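Local coordinates for protein agglutinin (Rhizoctonia solani, PDB 4G9M) that is a fungal lectin that probably binds carbohydrates through a ricin-type beta-trefoil fold and assembles as a domain-swapped dimer, at residues A87-D91 with E102-R107. Coordinates in Å, arbitrary orientation, origin at the centre of the assembly. Residue numbers count along the deposited sequence, not the author numbering.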
ATOM      1  N   ALA B  87      -8.329  11.869 -13.764  1.00 16.43           N
ATOM      2  CA  ALA B  87      -7.403  11.165 -12.905  1.00 15.28           C
ATOM      3  C   ALA B  87      -7.196   9.728 -13.360  1.00 17.68           C
ATOM      4  O   ALA B  87      -8.142   9.040 -13.737  1.00 19.85           O
ATOM      5  CB  ALA B  87      -7.917  11.162 -11.464  1.00 17.86           C
ATOM      6  N   VAL B  88      -5.949   9.275 -13.323  1.00 16.94           N
ATOM      7  CA  VAL B  88      -5.704   7.847 -13.319  1.00 14.51           C
ATOM      8  C   VAL B  88      -5.826   7.353 -11.871  1.00 17.19           C
ATOM      9  O   VAL B  88      -5.081   7.810 -10.997  1.00 16.53           O
ATOM     10  CB  VAL B  88      -4.299   7.530 -13.864  1.00 15.45           C
ATOM     11  CG1 VAL B  88      -3.896   6.082 -13.550  1.00 19.30           C
ATOM     12  CG2 VAL B  88      -4.244   7.799 -15.363  1.00 16.81           C
ATOM     13  N   PRO B  89      -6.776   6.438 -11.597  1.00 20.58           N
ATOM     14  CA  PRO B  89      -6.872   5.920 -10.226  1.00 16.88           C
ATOM     15  C   PRO B  89      -5.647   5.090  -9.849  1.00 23.07           C
ATOM     16  O   PRO B  89      -5.103   4.376 -10.695  1.00 19.12           O
ATOM     17  CB  PRO B  89      -8.137   5.049 -10.268  1.00 20.04           C
ATOM     18  CG  PRO B  89      -8.204   4.581 -11.729  1.00 20.44           C
ATOM     19  CD  PRO B  89      -7.745   5.788 -12.507  1.00 24.39           C
ATOM     20  N   LEU B  90      -5.224   5.196  -8.587  1.00 18.75           N
ATOM     21  CA  LEU B  90      -3.960   4.621  -8.120  1.00 16.29           C
ATOM     22  C   LEU B  90      -4.184   3.732  -6.898  1.00 16.09           C
ATOM     23  O   LEU B  90      -5.235   3.795  -6.254  1.00 15.17           O
ATOM     24  CB  LEU B  90      -2.968   5.735  -7.741  1.00 16.71           C
ATOM     25  CG  LEU B  90      -2.785   6.849  -8.780  1.00 18.26           C
ATOM     26  CD1 LEU B  90      -2.101   8.067  -8.162  1.00 18.62           C
ATOM     27  CD2 LEU B  90      -1.995   6.334  -9.967  1.00 19.89           C
ATOM     28  N   ASP B  91      -3.185   2.904  -6.605  1.00 17.55           N
ATOM     29  CA  ASP B  91      -3.101   2.120  -5.378  1.00 16.00           C
ATOM     30  C   ASP B  91      -1.768   2.498  -4.760  1.00 18.81           C
ATOM     31  O   ASP B  91      -0.749   2.508  -5.455  1.00 17.77           O
ATOM     32  CB  ASP B  91      -3.054   0.627  -5.692  1.00 17.68           C
ATOM     33  CG  ASP B  91      -4.426   0.013  -5.922  1.00 23.95           C
ATOM     34  OD1 ASP B  91      -5.437   0.518  -5.357  1.00 31.83           O
ATOM     35  OD2 ASP B  91      -4.478  -1.031  -6.620  1.00 31.41           O
ATOM     36  N   GLU B 102       0.963   2.767  -7.826  1.00 15.68           N
ATOM     37  CA  GLU B 102       0.587   1.839  -8.894  1.00 15.81           C
ATOM     38  C   GLU B 102      -0.647   2.332  -9.625  1.00 16.45           C
ATOM     39  O   GLU B 102      -1.567   2.841  -9.000  1.00 20.84           O
ATOM     40  CB  GLU B 102       0.200   0.489  -8.274  1.00 23.44           C
ATOM     41  CG  GLU B 102       1.106  -0.676  -8.522  1.00 34.22           C
ATOM     42  CD  GLU B 102       0.582  -1.952  -7.881  1.00 31.38           C
ATOM     43  OE1 GLU B 102      -0.638  -2.033  -7.609  1.00 34.11           O
ATOM     44  OE2 GLU B 102       1.385  -2.868  -7.644  1.00 37.76           O
ATOM     45  N   ALA B 103      -0.700   2.158 -10.943  1.00 16.92           N
ATOM     46  CA  ALA B 103      -1.955   2.415 -11.649  1.00 15.56           C
ATOM     47  C   ALA B 103      -2.967   1.329 -11.296  1.00 20.31           C
ATOM     48  O   ALA B 103      -2.730   0.141 -11.563  1.00 21.79           O
ATOM     49  CB  ALA B 103      -1.709   2.451 -13.167  1.00 15.54           C
ATOM     50  N   ALA B 104      -4.097   1.723 -10.716  1.00 19.78           N
ATOM     51  CA  ALA B 104      -5.051   0.765 -10.156  1.00 22.88           C
ATOM     52  C   ALA B 104      -5.629  -0.183 -11.202  1.00 20.85           C
ATOM     53  O   ALA B 104      -5.919  -1.337 -10.907  1.00 24.09           O
ATOM     54  CB  ALA B 104      -6.168   1.490  -9.439  1.00 18.91           C
ATOM     55  N   ASP B 105      -5.783   0.316 -12.426  1.00 21.30           N
ATOM     56  CA  ASP B 105      -6.350  -0.493 -13.498  1.00 19.92           C
ATOM     57  C   ASP B 105      -5.310  -0.943 -14.524  1.00 25.58           C
ATOM     58  O   ASP B 105      -5.650  -1.551 -15.543  1.00 27.31           O
ATOM     59  CB  ASP B 105      -7.517   0.242 -14.143  1.00 17.75           C
ATOM     60  CG  ASP B 105      -8.698   0.401 -13.183  1.00 22.82           C
ATOM     61  OD1 ASP B 105      -9.029  -0.597 -12.493  1.00 27.38           O
ATOM     62  OD2 ASP B 105      -9.285   1.499 -13.109  1.00 25.21           O
ATOM     63  N   HIS B 106      -4.044  -0.660 -14.228  1.00 23.82           N
ATOM     64  CA  HIS B 106      -2.913  -1.180 -14.989  1.00 23.25           C
ATOM     65  C   HIS B 106      -1.797  -1.503 -14.002  1.00 21.61           C
ATOM     66  O   HIS B 106      -0.778  -0.824 -13.986  1.00 21.64           O
ATOM     67  CB  HIS B 106      -2.408  -0.120 -15.973  1.00 27.67           C
ATOM     68  CG  HIS B 106      -3.462   0.402 -16.902  1.00 30.87           C
ATOM     69  ND1 HIS B 106      -4.402   1.336 -16.518  1.00 34.81           N
ATOM     70  CD2 HIS B 106      -3.727   0.114 -18.198  1.00 30.21           C
ATOM     71  CE1 HIS B 106      -5.196   1.602 -17.537  1.00 32.78           C
ATOM     72  NE2 HIS B 106      -4.807   0.877 -18.571  1.00 35.48           N
ATOM     73  N   ARG B 107      -1.980  -2.546 -13.192  1.00 20.68           N
ATOM     74  CA  ARG B 107      -1.207  -2.693 -11.955  1.00 21.98           C
ATOM     75  C   ARG B 107       0.252  -3.112 -12.137  1.00 23.31           C
ATOM     76  O   ARG B 107       1.016  -3.132 -11.167  1.00 25.66           O
ATOM     77  CB  ARG B 107      -1.898  -3.667 -10.992  1.00 21.40           C
ATOM     78  CG  ARG B 107      -3.215  -3.151 -10.439  1.00 25.90           C
ATOM     79  CD  ARG B 107      -3.717  -4.015  -9.298  1.00 32.91           C
ATOM     80  NE  ARG B 107      -5.068  -3.633  -8.892  1.00 38.90           N
ATOM     81  CZ  ARG B 107      -5.656  -4.036  -7.768  1.00 46.13           C
ATOM     82  NH1 ARG B 107      -5.007  -4.825  -6.924  1.00 40.23           N
ATOM     83  NH2 ARG B 107      -6.891  -3.641  -7.485  1.00 51.60           N
TER
HETATM   84  O   HOH W   1      -5.236   3.068 -13.206  1.00 21.01           O
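Glu-102 of strand 99-103 pairs antiparallel with Asp-91 of strand 90-94: Glu-102 N donates to Asp-91 O and Asp-91 N to Glu-102 O, both at 2.9 Å. Glu-102 O also takes a CA-H...O contact from Leu-90 CA at 3.1 Å. Ala-103 forms the next, non-hydrogen-bonded pair with Leu-90; its CB meets Val-88 CG1 at 4.3 Å, and its O accepts from His-106 N (3.1 Å), closing a type I beta turn. Inside that turn, Ala-104 N donates to Pro-89 O (2.8 Å), while Ala-104 CB packs on Pro-89 CB (4.2 Å). Asp-105 N reaches the same Pro-89 O through water 1. The extended Arg-107 side chain donates from NE to Ala-104 O (3.2 Å); Asp-91 OD2 lies over one guanidinium face, 3.5 Å from Arg-107 NE, a salt bridge of charges only, with no N-H pointing at it. Two bonds thus close this hairpin of the beta-trefoil fold, whose Leu-90 backbone also bonds Val-58, and a third ties Pro-89 to the turn. Within the chain, Asp-91 OD2 and Glu-102 OE1 are like charges 4.1 Å apart; Arg-107 answers Asp-91, and its NH1 forms a salt bridge with Glu-102 of the second subunit, carrying the network into the dimer interface.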